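Local coordinates for XAC2610 protein (Xanthomonas axonopodis pv. citri, PDB 4QTQ) that binds calcium and probably acts as an immunity protein that inhibits a peptidoglycan hydrolase linked to bacterial killing through a type IV secretion system, at residues S31-S36 with S50-V55; I44-R49 with A69-S74; V109-E114 with S121-L126. All coordinates share one frame; numbering follows the deposited sequence. Where two conformers were deposited one is given.

From the N terminus, the end of strand 28-33 forms the first half of S31-S36, and the chain then passes through strand 38-41 and I44-R49 before S50-V55 returns beside strand 28-33, closing contact 1. Contact 2 closes later, when A69-S74 comes back to I44-R49; the two loops cross, their segments alternating. Contacts 1 and 2 meet directly, with L70 packing on V32 and V53 and with A34 CB against C47 SG. Contact 3 follows in series as a short hairpin, V109-E114 with S121-L126. It touches contact 2 through Y71-W110 and L70-V109, so strand 70-73, an outer strand of the three-stranded sheet, touches both the four-stranded sheet of contact 1 and the mixed sheet of contact 3.

Contact 1 of 3, residues S31-S36 with S50-V55; sequences SVHAQS and SPVVEV
S31, V32 and H33 run antiparallel to E54, V53 and V52, and backbone hydrogen bonds carry much of the contact. In the first hydrogen-bonded pair S31 N gives to E54 O and E54 N gives back to S31 O, the latter at 2.9 Å. In the second, H33 N reaches V52 O at 3.0 Å, while V52 N returns a bond to H33 O. V32 and V53 form the non-hydrogen-bonded pair between them; here V32 CA comes within 3.3 Å of V52 O in a CA-H...O contact.

Apolar contacts on the V32 and V53 face are modest. The two CG2 methyls of V32 and V53 lie 4.4 Å apart, and beyond the paired residues A34 CB touches P51 CB at 4.1 Å.

S31, H33, V52 and E54 share the partly exposed face. S31 and H33 each have two deposited conformers, and the contacts of their side chains described here belong to one of them. In it H33 CG is anti to its carbonyl carbon (chi1 -35°), and the imidazole crosses V52 obliquely, CD2 to V52 CG1 being 3.9 Å. E54 CB meets the ring at its edge, near its plane. A bond from H33 NE2 to S31 OG, in the same strand, is weak and doubtful.

The four-stranded antiparallel sheet continues on both flanks: V32 bonds through its backbone to I21 of strand 20-25, and V53 to L65 of strand 63-65. From strand 70-73, L70 packs against V32, P51 and V53.

Contact 2 of 3, residues I44-R49 with A69-S74; sequences IMLCNR and ALYVDS
L46 CG stands anti to its backbone N (chi1 165°) and Y71 CG anti to its carbonyl carbon (chi1 -72°), which sets the two side chains alongside each other with a common heading. L46 CD1 settles over one ring face in a CH-pi contact, 3.9 Å from the Y71 centroid and offset toward the rim. W110 stacks on the opposite face. I44 CG2 meets the edge of the ring, 4.2 Å from Y71 CD2, while I44 CG1 packs against D73 CG at 3.6 Å. On the other side of the sheet C47 SG touches V72 CG2 at 4.1 Å.

Two hydrogen-bonded antiparallel pairs join the strands. M45 and V72 exchange bonds, V72 N to M45 O being 2.9 Å; C47 and L70 do likewise, with C47 N only 2.7 Å from L70 O.

D73 OD1 accepts a bond from N75 N, and D73 OD2 makes a long, weak ion pair with R91. Across the strands themselves no charged groups pair: mutual backbone bonding and apolar packing hold the contact, and the C47-C37 disulfide ties it covalently to the preceding chain.

Contact 3 of 3, residues V109-E114 with S121-L126; sequences VWSGKE and SYSVYL
A classic beta bulge lies at the end of strand 106-112 in its hairpin with strand 121-128: S111 and G112 together stand opposite the single residue S121. S121 O accepts both amides: S111 N lies in the carbonyl plane at 3.2 Å, whereas G112 N, 3.1 Å from the same S121 O, sits 41° above that plane. The return bond from S121 N to G112 O is 3.0 Å, its donor 62° out of the carbonyl plane. W110 NE1 makes a weak bond to G112 O at 2.9 Å, with that oxygen in the plane of the indole at its edge. Before the bulge, toward V109, the register is regular, and V109 and S123 exchange two backbone bonds.

S111 OG is tucked between its backbone N and carbonyl carbon (chi1 60°) and meets S123 OG at 2.7 Å; either hydroxyl could donate. S121 OG accepts from E114 N, in the loop that follows the bulge, at 3.0 Å. A water donates to E114 OE1 and lies so close to S121 OG that the second bond is doubtful. On the other face W110 CB rests 3.8 Å from Y122 CE2, the two aromatic rings being oblique to one another.

Strand 106-112 runs between 94-97 and 121-128, and strand 133-136 flanks the latter. V124 and L126 pack on L140 of helix 138-143. V109 meets L70, and K113 NZ forms a salt bridge with D40, joining the hairpin to the sheet of strands 38-41, 44-47 and 70-73. The calcium ion lies about 10 Å from the Y125 side chain, and D106, the first residue of strand 106-112, is one of its ligands.

Contact 1 of 3, residues S31-S36 with S50-V55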
loop_
_atom_site.group_PDB
_atom_site.type_symbol
_atom_site.label_atom_id
_atom_site.label_comp_id
_atom_site.label_asym_id
_atom_site.label_seq_id
_atom_site.Cartn_x
_atom_site.Cartn_y
_atom_site.Cartn_z
ATOM N N SER A 31 -5.422 -16.467 -4.393
ATOM C CA SER A 31 -4.411 -17.509 -4.486
ATOM C C SER A 31 -3.083 -16.910 -4.909
ATOM O O SER A 31 -3.042 -15.901 -5.601
ATOM C CB SER A 31 -4.839 -18.609 -5.463
ATOM O OG SER A 31 -4.957 -18.122 -6.790
ATOM N N VAL A 32 -2.003 -17.541 -4.473
ATOM C CA VAL A 32 -0.652 -17.131 -4.824
ATOM C C VAL A 32 0.040 -18.352 -5.421
ATOM O O VAL A 32 -0.079 -19.454 -4.885
ATOM C CB VAL A 32 0.153 -16.652 -3.588
ATOM C CG1 VAL A 32 1.554 -16.203 -4.000
ATOM C CG2 VAL A 32 -0.572 -15.526 -2.864
ATOM N N HIS A 33 0.726 -18.147 -6.541
ATOM C CA HIS A 33 1.526 -19.173 -7.175
ATOM C C HIS A 33 2.939 -18.596 -7.358
ATOM O O HIS A 33 3.134 -17.676 -8.156
ATOM C CB HIS A 33 0.876 -19.559 -8.510
ATOM C CG HIS A 33 -0.624 -19.529 -8.472
ATOM N ND1 HIS A 33 -1.383 -20.629 -8.142
ATOM C CD2 HIS A 33 -1.500 -18.516 -8.681
ATOM C CE1 HIS A 33 -2.663 -20.303 -8.171
ATOM N NE2 HIS A 33 -2.761 -19.026 -8.495
ATOM N N ALA A 34 3.902 -19.119 -6.606
ATOM C CA ALA A 34 5.268 -18.610 -6.634
ATOM C C ALA A 34 6.244 -19.727 -6.352
ATOM O O ALA A 34 6.163 -20.373 -5.308
ATOM C CB ALA A 34 5.449 -17.503 -5.604
ATOM N N GLN A 35 7.169 -19.927 -7.283
ATOM C CA GLN A 35 8.224 -20.926 -7.168
ATOM C C GLN A 35 9.551 -20.231 -6.859
ATOM O O GLN A 35 9.703 -19.031 -7.085
ATOM C CB GLN A 35 8.372 -21.692 -8.494
ATOM C CG GLN A 35 7.072 -22.043 -9.214
ATOM C CD GLN A 35 6.309 -23.164 -8.537
ATOM O OE1 GLN A 35 6.791 -24.293 -8.466
ATOM N NE2 GLN A 35 5.105 -22.862 -8.047
ATOM N N SER A 36 10.511 -20.995 -6.357
ATOM C CA SER A 36 11.895 -20.528 -6.202
ATOM C C SER A 36 12.030 -19.273 -5.333
ATOM O O SER A 36 12.876 -18.417 -5.593
ATOM C CB SER A 36 12.527 -20.270 -7.576
ATOM O OG SER A 36 12.367 -21.386 -8.432
ATOM N N SER A 50 8.460 -14.453 -11.254
ATOM C CA SER A 50 7.121 -14.401 -11.838
ATOM C C SER A 50 6.040 -14.836 -10.875
ATOM O O SER A 50 5.217 -15.683 -11.218
ATOM C CB SER A 50 7.060 -15.254 -13.103
ATOM O OG SER A 50 8.188 -15.007 -13.911
ATOM N N PRO A 51 6.017 -14.243 -9.669
ATOM C CA PRO A 51 4.946 -14.592 -8.747
ATOM C C PRO A 51 3.610 -14.119 -9.310
ATOM O O PRO A 51 3.568 -13.085 -9.969
ATOM C CB PRO A 51 5.309 -13.814 -7.482
ATOM C CG PRO A 51 6.014 -12.616 -7.996
ATOM C CD PRO A 51 6.817 -13.105 -9.169
ATOM N N VAL A 52 2.547 -14.882 -9.056
ATOM C CA VAL A 52 1.197 -14.544 -9.523
ATOM C C VAL A 52 0.268 -14.461 -8.324
ATOM O O VAL A 52 0.225 -15.378 -7.516
ATOM C CB VAL A 52 0.643 -15.604 -10.497
ATOM C CG1 VAL A 52 -0.808 -15.303 -10.865
ATOM C CG2 VAL A 52 1.514 -15.682 -11.746
ATOM N N VAL A 53 -0.458 -13.353 -8.212
ATOM C CA VAL A 53 -1.504 -13.206 -7.214
ATOM C C VAL A 53 -2.824 -13.131 -7.975
ATOM O O VAL A 53 -3.049 -12.195 -8.753
ATOM C CB VAL A 53 -1.301 -11.942 -6.368
ATOM C CG1 VAL A 53 -2.507 -11.685 -5.470
ATOM C CG2 VAL A 53 -0.015 -12.065 -5.550
ATOM N N GLU A 54 -3.673 -14.137 -7.777
ATOM C CA GLU A 54 -4.959 -14.206 -8.463
ATOM C C GLU A 54 -6.096 -13.903 -7.493
ATOM O O GLU A 54 -6.200 -14.538 -6.443
ATOM C CB GLU A 54 -5.178 -15.578 -9.087
ATOM C CG GLU A 54 -6.328 -15.592 -10.078
ATOM C CD GLU A 54 -6.640 -16.975 -10.587
ATOM O OE1 GLU A 54 -7.257 -17.770 -9.834
ATOM O OE2 GLU A 54 -6.288 -17.248 -11.755
ATOM N N VAL A 55 -6.941 -12.940 -7.875
ATOM C CA VAL A 55 -8.031 -12.436 -7.030
ATOM C C VAL A 55 -9.373 -12.677 -7.730
ATOM O O VAL A 55 -9.564 -12.278 -8.891
ATOM C CB VAL A 55 -7.863 -10.924 -6.750
ATOM C CG1 VAL A 55 -8.965 -10.410 -5.833
ATOM C CG2 VAL A 55 -6.489 -10.629 -6.160
#

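Contact 2 of 3, residues I44-R49 with A69-S74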
loop_
_atom_site.group_PDB
_atom_site.type_symbol
_atom_site.label_atom_id
_atom_site.label_comp_id
_atom_site.label_asym_id
_atom_site.label_seq_id
_atom_site.Cartn_x
_atom_site.Cartn_y
_atom_site.Cartn_z
ATOM N N ILE A 44 9.212 -14.878 6.373
ATOM C CA ILE A 44 9.017 -14.062 5.165
ATOM C C ILE A 44 9.850 -14.543 3.972
ATOM O O ILE A 44 11.076 -14.499 4.009
ATOM C CB ILE A 44 9.326 -12.560 5.415
ATOM C CG1 ILE A 44 8.376 -11.981 6.473
ATOM C CG2 ILE A 44 9.172 -11.760 4.117
ATOM C CD1 ILE A 44 8.761 -10.614 6.991
ATOM N N MET A 45 9.168 -14.967 2.910
ATOM C CA MET A 45 9.822 -15.364 1.677
ATOM C C MET A 45 9.773 -14.229 0.666
ATOM O O MET A 45 8.741 -13.582 0.499
ATOM C CB MET A 45 9.135 -16.592 1.065
ATOM C CG MET A 45 8.978 -17.795 1.983
ATOM S SD MET A 45 10.535 -18.539 2.503
ATOM C CE MET A 45 11.186 -19.174 0.963
ATOM N N LEU A 46 10.894 -13.995 -0.005
ATOM C CA LEU A 46 10.941 -13.141 -1.190
ATOM C C LEU A 46 10.723 -14.008 -2.444
ATOM O O LEU A 46 11.514 -14.910 -2.744
ATOM C CB LEU A 46 12.284 -12.411 -1.268
ATOM C CG LEU A 46 12.668 -11.741 -2.594
ATOM C CD1 LEU A 46 11.614 -10.736 -3.042
ATOM C CD2 LEU A 46 14.030 -11.075 -2.441
ATOM N N CYS A 47 9.634 -13.733 -3.159
ATOM C CA CYS A 47 9.310 -14.414 -4.401
ATOM C C CYS A 47 9.419 -13.443 -5.553
ATOM O O CYS A 47 8.537 -12.604 -5.741
ATOM C CB CYS A 47 7.884 -14.952 -4.340
ATOM S SG CYS A 47 7.627 -16.068 -2.953
ATOM N N ASN A 48 10.490 -13.546 -6.327
ATOM C CA ASN A 48 10.652 -12.668 -7.491
ATOM C C ASN A 48 10.921 -13.386 -8.820
ATOM O O ASN A 48 11.533 -12.814 -9.732
ATOM C CB ASN A 48 11.710 -11.603 -7.216
ATOM C CG ASN A 48 13.066 -12.189 -6.966
ATOM O OD1 ASN A 48 13.251 -13.405 -6.990
ATOM N ND2 ASN A 48 14.031 -11.327 -6.721
ATOM N N ARG A 49 10.455 -14.630 -8.920
ATOM C CA ARG A 49 10.418 -15.340 -10.188
ATOM C C ARG A 49 8.957 -15.504 -10.612
ATOM O O ARG A 49 8.308 -16.525 -10.341
ATOM C CB ARG A 49 11.146 -16.674 -10.075
ATOM C CG ARG A 49 12.657 -16.504 -9.943
ATOM C CD ARG A 49 13.373 -16.711 -11.270
ATOM N NE ARG A 49 13.472 -18.135 -11.577
ATOM C CZ ARG A 49 14.340 -18.979 -11.016
ATOM N NH1 ARG A 49 15.217 -18.559 -10.107
ATOM N NH2 ARG A 49 14.329 -20.258 -11.360
ATOM N N ALA A 69 7.876 -8.341 -7.764
ATOM C CA ALA A 69 8.255 -9.275 -6.713
ATOM C C ALA A 69 7.132 -9.349 -5.687
ATOM O O ALA A 69 6.203 -8.546 -5.725
ATOM C CB ALA A 69 9.574 -8.856 -6.063
ATOM N N LEU A 70 7.206 -10.337 -4.794
ATOM C CA LEU A 70 6.209 -10.529 -3.736
ATOM C C LEU A 70 6.894 -11.011 -2.451
ATOM O O LEU A 70 7.621 -12.028 -2.454
ATOM C CB LEU A 70 5.143 -11.548 -4.167
ATOM C CG LEU A 70 4.024 -11.854 -3.144
ATOM C CD1 LEU A 70 3.139 -10.647 -2.894
ATOM C CD2 LEU A 70 3.170 -13.033 -3.585
ATOM N N TYR A 71 6.661 -10.269 -1.370
ATOM C CA TYR A 71 7.110 -10.642 -0.038
ATOM C C TYR A 71 5.940 -11.274 0.676
ATOM O O TYR A 71 4.977 -10.586 1.008
ATOM C CB TYR A 71 7.601 -9.424 0.738
ATOM C CG TYR A 71 8.920 -8.894 0.235
ATOM C CD1 TYR A 71 8.973 -8.035 -0.856
ATOM C CD2 TYR A 71 10.111 -9.246 0.852
ATOM C CE1 TYR A 71 10.180 -7.564 -1.335
ATOM C CE2 TYR A 71 11.327 -8.768 0.388
ATOM C CZ TYR A 71 11.358 -7.935 -0.704
ATOM O OH TYR A 71 12.568 -7.458 -1.167
ATOM N N VAL A 72 6.049 -12.583 0.892
ATOM C CA VAL A 72 5.015 -13.404 1.532
ATOM C C VAL A 72 5.342 -13.613 3.015
ATOM O O VAL A 72 6.237 -14.387 3.372
ATOM C CB VAL A 72 4.902 -14.783 0.835
ATOM C CG1 VAL A 72 3.825 -15.645 1.487
ATOM C CG2 VAL A 72 4.613 -14.604 -0.648
ATOM N N ASP A 73 4.618 -12.908 3.871
ATOM C CA ASP A 73 4.800 -13.023 5.307
ATOM C C ASP A 73 3.767 -14.014 5.811
ATOM O O ASP A 73 2.562 -13.715 5.869
ATOM C CB ASP A 73 4.636 -11.652 5.966
ATOM C CG ASP A 73 4.892 -11.675 7.465
ATOM O OD1 ASP A 73 4.988 -12.772 8.076
ATOM O OD2 ASP A 73 4.975 -10.571 8.040
ATOM N N SER A 74 4.238 -15.206 6.170
ATOM C CA SER A 74 3.357 -16.256 6.657
ATOM C C SER A 74 2.764 -15.952 8.042
ATOM O O SER A 74 1.848 -16.641 8.466
ATOM C CB SER A 74 4.074 -17.612 6.677
ATOM O OG SER A 74 5.025 -17.646 7.727
#

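Contact 3 of 3, residues V109-E114 with S121-L126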
loop_
_atom_site.group_PDB
_atom_site.type_symbol
_atom_site.label_atom_id
_atom_site.label_comp_id
_atom_site.label_asym_id
_atom_site.label_seq_id
_atom_site.Cartn_x
_atom_site.Cartn_y
_atom_site.Cartn_z
ATOM N N VAL A 109 -0.146 -4.819 -2.819
ATOM C CA VAL A 109 0.755 -5.944 -2.707
ATOM C C VAL A 109 2.130 -5.463 -2.208
ATOM O O VAL A 109 2.673 -4.477 -2.715
ATOM C CB VAL A 109 0.845 -6.650 -4.070
ATOM C CG1 VAL A 109 1.973 -7.649 -4.105
ATOM C CG2 VAL A 109 -0.485 -7.340 -4.389
ATOM N N TRP A 110 2.667 -6.144 -1.196
ATOM C CA TRP A 110 4.005 -5.841 -0.697
ATOM C C TRP A 110 4.990 -6.402 -1.703
ATOM O O TRP A 110 5.260 -7.605 -1.713
ATOM C CB TRP A 110 4.219 -6.427 0.698
ATOM C CG TRP A 110 5.636 -6.245 1.227
ATOM C CD1 TRP A 110 6.623 -5.454 0.699
ATOM C CD2 TRP A 110 6.207 -6.867 2.390
ATOM N NE1 TRP A 110 7.779 -5.573 1.442
ATOM C CE2 TRP A 110 7.546 -6.417 2.496
ATOM C CE3 TRP A 110 5.727 -7.784 3.339
ATOM C CZ2 TRP A 110 8.398 -6.846 3.502
ATOM C CZ3 TRP A 110 6.576 -8.209 4.341
ATOM C CH2 TRP A 110 7.902 -7.740 4.415
ATOM N N SER A 111 5.508 -5.528 -2.567
ATOM C CA SER A 111 6.313 -5.944 -3.720
ATOM C C SER A 111 7.792 -5.548 -3.665
ATOM O O SER A 111 8.575 -6.020 -4.478
ATOM C CB SER A 111 5.720 -5.368 -5.001
ATOM O OG SER A 111 5.695 -3.949 -4.951
ATOM N N GLY A 112 8.184 -4.685 -2.735
ATOM C CA GLY A 112 9.569 -4.211 -2.715
ATOM C C GLY A 112 9.972 -3.747 -1.346
ATOM O O GLY A 112 9.197 -3.864 -0.392
ATOM N N LYS A 113 11.180 -3.208 -1.257
ATOM C CA LYS A 113 11.667 -2.612 -0.030
ATOM C C LYS A 113 12.304 -1.251 -0.320
ATOM O O LYS A 113 13.409 -0.967 0.102
ATOM C CB LYS A 113 12.635 -3.575 0.682
ATOM C CG LYS A 113 11.918 -4.805 1.230
ATOM C CD LYS A 113 12.742 -5.574 2.245
ATOM C CE LYS A 113 14.046 -6.032 1.634
ATOM N NZ LYS A 113 14.563 -7.208 2.376
ATOM N N GLU A 114 11.559 -0.418 -1.041
ATOM C CA GLU A 114 11.971 0.943 -1.384
ATOM C C GLU A 114 11.316 1.972 -0.444
ATOM O O GLU A 114 11.334 3.169 -0.711
ATOM C CB GLU A 114 11.577 1.251 -2.832
ATOM C CG GLU A 114 12.105 0.291 -3.900
ATOM C CD GLU A 114 11.710 0.730 -5.307
ATOM O OE1 GLU A 114 10.501 0.794 -5.627
ATOM O OE2 GLU A 114 12.602 1.038 -6.112
ATOM N N SER A 121 7.735 -1.374 0.413
ATOM C CA SER A 121 7.052 -0.578 -0.595
ATOM C C SER A 121 6.096 -1.485 -1.334
ATOM O O SER A 121 6.268 -2.711 -1.355
ATOM C CB SER A 121 8.050 0.025 -1.571
ATOM O OG SER A 121 8.802 -0.994 -2.191
ATOM N N TYR A 122 5.100 -0.868 -1.956
ATOM C CA TYR A 122 3.916 -1.564 -2.443
ATOM C C TYR A 122 3.546 -1.252 -3.883
ATOM O O TYR A 122 3.810 -0.153 -4.395
ATOM C CB TYR A 122 2.717 -1.199 -1.553
ATOM C CG TYR A 122 2.937 -1.551 -0.092
ATOM C CD1 TYR A 122 3.619 -0.681 0.754
ATOM C CD2 TYR A 122 2.500 -2.766 0.428
ATOM C CE1 TYR A 122 3.838 -1.000 2.082
ATOM C CE2 TYR A 122 2.715 -3.092 1.758
ATOM C CZ TYR A 122 3.391 -2.211 2.579
ATOM O OH TYR A 122 3.616 -2.521 3.905
ATOM N N SER A 123 2.896 -2.237 -4.507
ATOM C CA SER A 123 2.276 -2.097 -5.794
ATOM C C SER A 123 0.790 -1.978 -5.516
ATOM O O SER A 123 0.215 -2.825 -4.829
ATOM C CB SER A 123 2.563 -3.313 -6.690
ATOM O OG SER A 123 3.952 -3.435 -7.006
ATOM N N VAL A 124 0.185 -0.916 -6.047
ATOM C CA VAL A 124 -1.235 -0.632 -5.865
ATOM C C VAL A 124 -1.974 -0.852 -7.186
ATOM O O VAL A 124 -1.546 -0.362 -8.237
ATOM C CB VAL A 124 -1.434 0.807 -5.339
ATOM C CG1 VAL A 124 -2.905 1.149 -5.199
ATOM C CG2 VAL A 124 -0.723 0.969 -4.007
ATOM N N TYR A 125 -3.073 -1.607 -7.115
ATOM C CA TYR A 125 -3.943 -1.886 -8.260
ATOM C C TYR A 125 -5.394 -1.483 -7.954
ATOM O O TYR A 125 -6.023 -2.029 -7.028
ATOM C CB TYR A 125 -3.917 -3.378 -8.626
ATOM C CG TYR A 125 -2.530 -3.985 -8.777
ATOM C CD1 TYR A 125 -1.763 -4.283 -7.660
ATOM C CD2 TYR A 125 -1.997 -4.266 -10.028
ATOM C CE1 TYR A 125 -0.496 -4.829 -7.776
ATOM C CE2 TYR A 125 -0.723 -4.815 -10.166
ATOM C CZ TYR A 125 0.023 -5.088 -9.026
ATOM O OH TYR A 125 1.264 -5.645 -9.106
ATOM N N LEU A 126 -5.924 -0.536 -8.731
ATOM C CA LEU A 126 -7.320 -0.126 -8.595
ATOM C C LEU A 126 -8.216 -0.960 -9.509
ATOM O O LEU A 126 -7.885 -1.217 -10.670
ATOM C CB LEU A 126 -7.481 1.364 -8.918
ATOM C CG LEU A 126 -6.748 2.363 -8.024
ATOM C CD1 LEU A 126 -7.114 3.771 -8.448
ATOM C CD2 LEU A 126 -7.090 2.155 -6.554
HETATM O O HOH W 1 8.378 -0.507 -4.655
#